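Local coordinates for protein cytochrome c552 (PDB 5ZE8) that carries five c-type hemes and probably transfers electrons at low potential in a thermophilic purple sulfur photosynthetic bacterium, at residues Asp347-Phe352 with Arg384-Tyr388; Val398-Tyr404 with Val426-Glu432. One frame throughout, in Å; residues are numbered along the deposited sequence. Where two conformers were deposited one is given.

Both contacts lie in the beta-rich C-terminal part of the chain, some 13 Å apart between centres and without touching, and each is partly buried. Contact 1 bridges two sheets: 347-352 leads into strand 351-357 of the six-stranded sheet, while 384-388 belongs to strand 383-391 at the border of a three-stranded one. It is built by side chains, one turn carbonyl and a water, with no backbone pairing. Contact 2 lies within the six-stranded sheet, where 398-404 and 426-432 pair through their backbones and bury considerably more surface. Contact 1 combines a phenol-carboxylate bond, a little apolar packing and a water-linked guanidinium; contact 2 runs from an ion network to a heme propionate.

Contact 1. Residues Asp347-Phe352 with Arg384-Tyr388; sequences DPRAYF and RELNY
Tyr388 and Asp347 approach from opposite directions at one end of this contact, where the phenol OH of Tyr388 donates to OD2 of Asp347 over 2.6 Å. The carboxylate oxygen lies in the plane of the tyrosine ring, at its edge, and accepts on its syn lone pair, yet the two flat groups stand 77° apart. Asp347 reaches this position with CG anti to its backbone N (chi1 -175°), just after helix 343-346. The methyl CB of Ala350 lies 3.5 Å from the same OH of Tyr388, and OD2 of Asp347 takes a second hydrogen bond from Asn338.

In the middle, Leu386, in the conformer given, one of two modelled, points its CD1 methyl at the turn, 3.5 Å from the carbonyl O of Arg349. The same methyl then lies 4.2 Å from CZ of Phe352, which approaches from the opposite direction. Arg384 closes the other end. Its chain is bent at chi2 (97°) and chi3, bringing NH1 to 3.4 Å from CE2 of Phe352 in an oblique approach. A water in the guanidinium plane accepts from this NH1 and donates to O of Arg349, while NE of Arg384 is held in a salt bridge with Glu382 and NH1 also reaches the carbonyl of Thr376.

The contact thus joins two sheets through side chains and a water, with no direct backbone bond between the segments: strand 384-388 pairs with 297-306, and Ala350 and Phe352 with 320-328. Polar groups at both ends flank the methyl of Leu386 and the ring of Phe352, and the water lets the guanidinium serve the turn carbonyl.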
# COMPACT_ATOMS: atom_id res chain seq x y z
N ASP A 347 23.93 11.23 4.55
CA ASP A 347 23.63 12.12 3.45
C ASP A 347 22.11 12.36 3.41
O ASP A 347 21.40 11.74 2.61
CB ASP A 347 24.09 11.47 2.15
CG ASP A 347 23.94 12.37 0.96
OD1 ASP A 347 23.78 13.61 1.08
OD2 ASP A 347 23.96 11.87 -0.20
N PRO A 348 21.58 13.18 4.32
CA PRO A 348 20.11 13.26 4.44
C PRO A 348 19.31 13.66 3.21
O PRO A 348 18.14 13.20 3.11
CB PRO A 348 19.92 14.24 5.61
CG PRO A 348 21.19 14.00 6.44
CD PRO A 348 22.26 13.85 5.46
N ARG A 349 19.91 14.34 2.25
CA ARG A 349 19.25 14.67 1.02
C ARG A 349 19.03 13.41 0.21
O ARG A 349 18.14 13.48 -0.67
CB ARG A 349 20.03 15.70 0.19
CG ARG A 349 20.10 17.04 0.91
CD ARG A 349 21.37 17.90 0.66
NE ARG A 349 21.74 18.65 1.88
CZ ARG A 349 22.55 19.72 1.96
NH1 ARG A 349 23.16 20.25 0.89
NH2 ARG A 349 22.76 20.27 3.16
N ALA A 350 19.78 12.35 0.47
CA ALA A 350 19.63 11.10 -0.24
C ALA A 350 18.73 10.08 0.53
O ALA A 350 18.73 8.91 0.19
CB ALA A 350 21.02 10.51 -0.56
N TYR A 351 18.02 10.52 1.60
CA TYR A 351 17.09 9.70 2.35
C TYR A 351 15.70 10.31 2.16
O TYR A 351 15.47 11.48 2.42
CB TYR A 351 17.49 9.67 3.81
CG TYR A 351 16.66 8.77 4.66
CD1 TYR A 351 16.43 7.44 4.33
CD2 TYR A 351 16.07 9.26 5.83
CE1 TYR A 351 15.69 6.62 5.13
CE2 TYR A 351 15.34 8.41 6.63
CZ TYR A 351 15.12 7.09 6.25
OH TYR A 351 14.35 6.25 7.06
N PHE A 352 14.79 9.50 1.62
CA PHE A 352 13.48 9.94 1.19
C PHE A 352 12.49 9.24 2.10
O PHE A 352 12.19 8.03 2.00
CB PHE A 352 13.25 9.47 -0.25
CG PHE A 352 14.25 10.00 -1.24
CD1 PHE A 352 15.45 9.37 -1.42
CD2 PHE A 352 14.00 11.15 -1.94
CE1 PHE A 352 16.40 9.84 -2.33
CE2 PHE A 352 14.94 11.64 -2.87
CZ PHE A 352 16.11 10.99 -3.03
N ARG A 384 13.11 15.20 -8.76
CA ARG A 384 14.15 15.69 -7.86
C ARG A 384 15.52 15.49 -8.49
O ARG A 384 15.82 14.43 -9.02
CB ARG A 384 14.09 14.90 -6.55
CG ARG A 384 15.06 15.24 -5.42
CD ARG A 384 14.58 16.12 -4.36
NE ARG A 384 13.27 15.81 -3.83
CZ ARG A 384 12.99 15.15 -2.70
NH1 ARG A 384 13.94 14.68 -1.84
NH2 ARG A 384 11.68 14.99 -2.43
N GLU A 385 16.31 16.55 -8.47
CA GLU A 385 17.66 16.60 -8.95
C GLU A 385 18.58 16.68 -7.74
O GLU A 385 18.40 17.51 -6.87
CB GLU A 385 17.85 17.88 -9.77
CG GLU A 385 19.24 18.21 -10.29
CD GLU A 385 19.28 19.66 -10.89
OE1 GLU A 385 18.20 20.24 -11.19
OE2 GLU A 385 20.39 20.22 -11.09
N LEU A 386 19.54 15.77 -7.66
CA LEU A 386 20.59 15.86 -6.64
C LEU A 386 21.94 15.93 -7.30
O LEU A 386 22.29 15.06 -8.10
CB LEU A 386 20.55 14.66 -5.68
CG LEU A 386 19.28 14.44 -4.85
CD1 LEU A 386 19.51 13.30 -3.87
CD2 LEU A 386 18.84 15.69 -4.10
N ASN A 387 22.72 16.94 -6.88
CA ASN A 387 24.04 17.24 -7.41
C ASN A 387 25.13 16.84 -6.48
O ASN A 387 25.12 17.13 -5.27
CB ASN A 387 24.15 18.72 -7.72
CG ASN A 387 23.09 19.17 -8.69
OD1 ASN A 387 23.15 18.85 -9.87
ND2 ASN A 387 22.07 19.89 -8.18
N TYR A 388 26.11 16.15 -7.05
CA TYR A 388 27.29 15.83 -6.29
C TYR A 388 28.57 16.25 -6.98
O TYR A 388 28.62 16.31 -8.20
CB TYR A 388 27.30 14.34 -6.05
CG TYR A 388 26.21 13.89 -5.11
CD1 TYR A 388 26.42 13.85 -3.74
CD2 TYR A 388 24.98 13.45 -5.59
CE1 TYR A 388 25.39 13.34 -2.88
CE2 TYR A 388 23.99 13.02 -4.75
CZ TYR A 388 24.17 12.97 -3.40
OH TYR A 388 23.14 12.55 -2.52
O HOH W 1 16.68 15.32 -1.82

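Contact 2. Residues Val398-Tyr404 with Val426-Glu432; sequences VRGELYY and VLIAVSE. With HEC (heme c), chain F.
Leu402 and Ala429 form a hydrogen-bonded pair in an antiparallel ladder interrupted by a classic beta bulge, in which Ile428 and Ala429 both face Leu402. The carbonyl O of Leu402 accepts from N of Ile428 at 2.8 Å and only weakly from N of Ala429; beyond the bulge Tyr404 and Val426 exchange two backbone bonds.

On the face carrying Arg399, Glu401 and Tyr403, the extended chain of Arg399 leads its guanidinium across the neighbouring strand. CG1 of Val430 sits over the centre of one guanidinium face, 3.6 Å above the plane. NH1 of Arg399 bridges to OE2 of Glu432 at 2.9 Å, meeting it from above the carboxylate plane, while NE and NH2 grip OE2 of Glu401 side-on. A leucine in place of Arg399 would probably leave the carboxylates of Glu401 and Glu432 without their shared positive partner and Glu401 freer to turn.

Glu401 is held from its other oxygen too, since OE1 accepts the hydroxyl of Tyr403 at 2.5 Å. That ring carries CD1 of Leu427 over one face in a CH-pi contact, 4.0 Å from the centroid, and meets Tyr322 of strand 320-328. On the other face of the sheet, Tyr404 CB packs on CG2 of Ile428, and CG anti to the backbone N (chi1 175°) sends the ring toward heme c. NE of Arg319 is also hydrogen-bonded to this heme, and OH of Tyr404 donates to propionate O2A at 2.6 Å.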
# COMPACT_ATOMS: atom_id res chain seq x y z
N VAL A 398 31.02 5.72 -12.25
CA VAL A 398 30.13 6.32 -11.22
C VAL A 398 28.83 5.50 -11.33
O VAL A 398 28.31 5.30 -12.44
CB VAL A 398 29.89 7.79 -11.46
CG1 VAL A 398 28.99 8.38 -10.44
CG2 VAL A 398 31.20 8.61 -11.37
N ARG A 399 28.29 5.05 -10.19
CA ARG A 399 27.16 4.10 -10.19
C ARG A 399 26.20 4.63 -9.14
O ARG A 399 26.57 4.82 -7.97
CB ARG A 399 27.59 2.68 -9.95
CG ARG A 399 26.42 1.71 -9.76
CD ARG A 399 26.97 0.33 -9.86
NE ARG A 399 25.99 -0.63 -9.39
CZ ARG A 399 25.49 -1.64 -10.07
NH1 ARG A 399 25.81 -1.92 -11.35
NH2 ARG A 399 24.62 -2.41 -9.45
N GLY A 400 24.95 4.81 -9.58
CA GLY A 400 23.87 5.15 -8.67
C GLY A 400 22.92 4.02 -8.48
O GLY A 400 22.57 3.32 -9.45
N GLU A 401 22.46 3.86 -7.24
CA GLU A 401 21.56 2.81 -6.90
C GLU A 401 20.46 3.38 -6.02
O GLU A 401 20.73 4.12 -5.09
CB GLU A 401 22.25 1.68 -6.14
CG GLU A 401 23.28 0.91 -6.94
CD GLU A 401 24.05 -0.14 -6.15
OE1 GLU A 401 23.95 -0.29 -4.92
OE2 GLU A 401 24.78 -0.95 -6.80
N LEU A 402 19.19 3.08 -6.32
CA LEU A 402 18.08 3.56 -5.50
C LEU A 402 17.43 2.37 -4.81
O LEU A 402 17.17 1.32 -5.47
CB LEU A 402 17.09 4.29 -6.37
CG LEU A 402 15.91 4.91 -5.64
CD1 LEU A 402 16.35 6.05 -4.76
CD2 LEU A 402 14.88 5.43 -6.62
N TYR A 403 17.32 2.43 -3.49
CA TYR A 403 16.84 1.33 -2.64
C TYR A 403 15.51 1.71 -2.00
O TYR A 403 15.32 2.83 -1.57
CB TYR A 403 17.77 0.92 -1.51
CG TYR A 403 19.00 0.21 -2.09
CD1 TYR A 403 19.00 -1.16 -2.31
CD2 TYR A 403 20.16 1.00 -2.43
CE1 TYR A 403 20.11 -1.76 -2.83
CE2 TYR A 403 21.27 0.36 -2.92
CZ TYR A 403 21.23 -0.99 -3.12
OH TYR A 403 22.31 -1.70 -3.64
N TYR A 404 14.58 0.79 -2.06
CA TYR A 404 13.30 0.88 -1.34
C TYR A 404 13.29 -0.02 -0.11
O TYR A 404 13.82 -1.14 -0.07
CB TYR A 404 12.18 0.47 -2.28
CG TYR A 404 10.78 0.41 -1.65
CD1 TYR A 404 10.38 -0.73 -1.03
CD2 TYR A 404 9.87 1.50 -1.67
CE1 TYR A 404 9.09 -0.87 -0.47
CE2 TYR A 404 8.59 1.39 -1.09
CZ TYR A 404 8.23 0.21 -0.51
OH TYR A 404 6.96 0.05 0.01
N VAL A 426 15.51 -3.14 -1.11
CA VAL A 426 15.16 -3.56 -2.42
C VAL A 426 15.80 -2.64 -3.41
O VAL A 426 15.49 -1.48 -3.46
CB VAL A 426 13.59 -3.60 -2.65
CG1 VAL A 426 13.31 -4.12 -4.02
CG2 VAL A 426 12.89 -4.45 -1.56
N LEU A 427 16.66 -3.19 -4.29
CA LEU A 427 17.25 -2.37 -5.36
C LEU A 427 16.22 -2.13 -6.43
O LEU A 427 15.78 -3.08 -7.14
CB LEU A 427 18.52 -3.08 -5.97
CG LEU A 427 19.21 -2.31 -7.09
CD1 LEU A 427 19.75 -0.99 -6.57
CD2 LEU A 427 20.40 -3.14 -7.65
N ILE A 428 15.80 -0.90 -6.60
CA ILE A 428 14.74 -0.56 -7.53
C ILE A 428 15.16 0.25 -8.77
O ILE A 428 14.36 0.47 -9.65
CB ILE A 428 13.50 0.10 -6.83
CG1 ILE A 428 13.80 1.50 -6.21
CG2 ILE A 428 12.96 -0.84 -5.77
CD1 ILE A 428 12.56 2.39 -5.90
N ALA A 429 16.42 0.75 -8.82
CA ALA A 429 16.93 1.47 -9.96
C ALA A 429 18.43 1.47 -9.89
O ALA A 429 19.02 1.56 -8.81
CB ALA A 429 16.46 2.90 -10.03
N VAL A 430 19.05 1.42 -11.10
CA VAL A 430 20.52 1.45 -11.18
C VAL A 430 20.86 2.28 -12.40
O VAL A 430 20.24 2.12 -13.43
CB VAL A 430 21.13 0.07 -11.34
CG1 VAL A 430 22.68 0.18 -11.45
CG2 VAL A 430 20.88 -0.81 -10.15
N SER A 431 21.90 3.11 -12.32
CA SER A 431 22.44 3.83 -13.47
C SER A 431 23.94 3.86 -13.33
O SER A 431 24.44 4.23 -12.27
CB SER A 431 21.87 5.19 -13.59
OG SER A 431 22.18 5.83 -14.82
N GLU A 432 24.64 3.51 -14.42
CA GLU A 432 26.14 3.49 -14.47
C GLU A 432 26.61 4.44 -15.53
O GLU A 432 26.02 4.48 -16.63
CB GLU A 432 26.68 2.12 -14.83
CG GLU A 432 26.70 1.13 -13.64
CD GLU A 432 27.42 -0.16 -13.95
OE1 GLU A 432 27.46 -0.52 -15.18
OE2 GLU A 432 27.87 -0.86 -13.01
FE HEC F . -0.62 3.99 -6.24
CHA HEC F . 2.04 2.35 -5.06
CHB HEC F . -2.37 3.37 -3.37
CHC HEC F . -3.25 5.86 -7.40
CHD HEC F . 0.89 4.20 -9.31
NA HEC F . -0.26 3.07 -4.52
C1A HEC F . 0.98 2.48 -4.19
C2A HEC F . 0.91 1.92 -2.87
C3A HEC F . -0.36 2.20 -2.44
C4A HEC F . -1.08 2.91 -3.44
CMA HEC F . -0.97 1.89 -1.07
CAA HEC F . 2.06 1.24 -2.09
CBA HEC F . 2.96 2.27 -1.42
CGA HEC F . 4.11 1.69 -0.62
O1A HEC F . 3.93 1.25 0.54
O2A HEC F . 5.25 1.66 -1.18
NB HEC F . -2.46 4.52 -5.56
C1B HEC F . -2.98 4.09 -4.36
C2B HEC F . -4.28 4.62 -4.19
C3B HEC F . -4.60 5.37 -5.32
C4B HEC F . -3.39 5.29 -6.16
CMB HEC F . -5.20 4.45 -2.98
CAB HEC F . -5.75 6.24 -5.65
CBB HEC F . -6.03 7.24 -4.71
NC HEC F . -1.08 4.86 -8.01
C1C HEC F . -2.20 5.61 -8.24
C2C HEC F . -2.22 5.92 -9.64
C3C HEC F . -1.08 5.43 -10.23
C4C HEC F . -0.34 4.80 -9.16
CMC HEC F . -3.37 6.62 -10.36
CAC HEC F . -0.56 5.49 -11.66
CBC HEC F . -0.48 6.77 -12.26
ND HEC F . 1.11 3.46 -6.97
C1D HEC F . 1.56 3.53 -8.28
C2D HEC F . 2.86 2.85 -8.45
C3D HEC F . 3.23 2.34 -7.26
C4D HEC F . 2.09 2.75 -6.38
CMD HEC F . 3.62 2.79 -9.72
CAD HEC F . 4.45 1.55 -6.88
CBD HEC F . 5.27 2.25 -5.82
CGD HEC F . 5.25 1.63 -4.43
O1D HEC F . 4.85 0.49 -4.24
O2D HEC F . 5.68 2.35 -3.54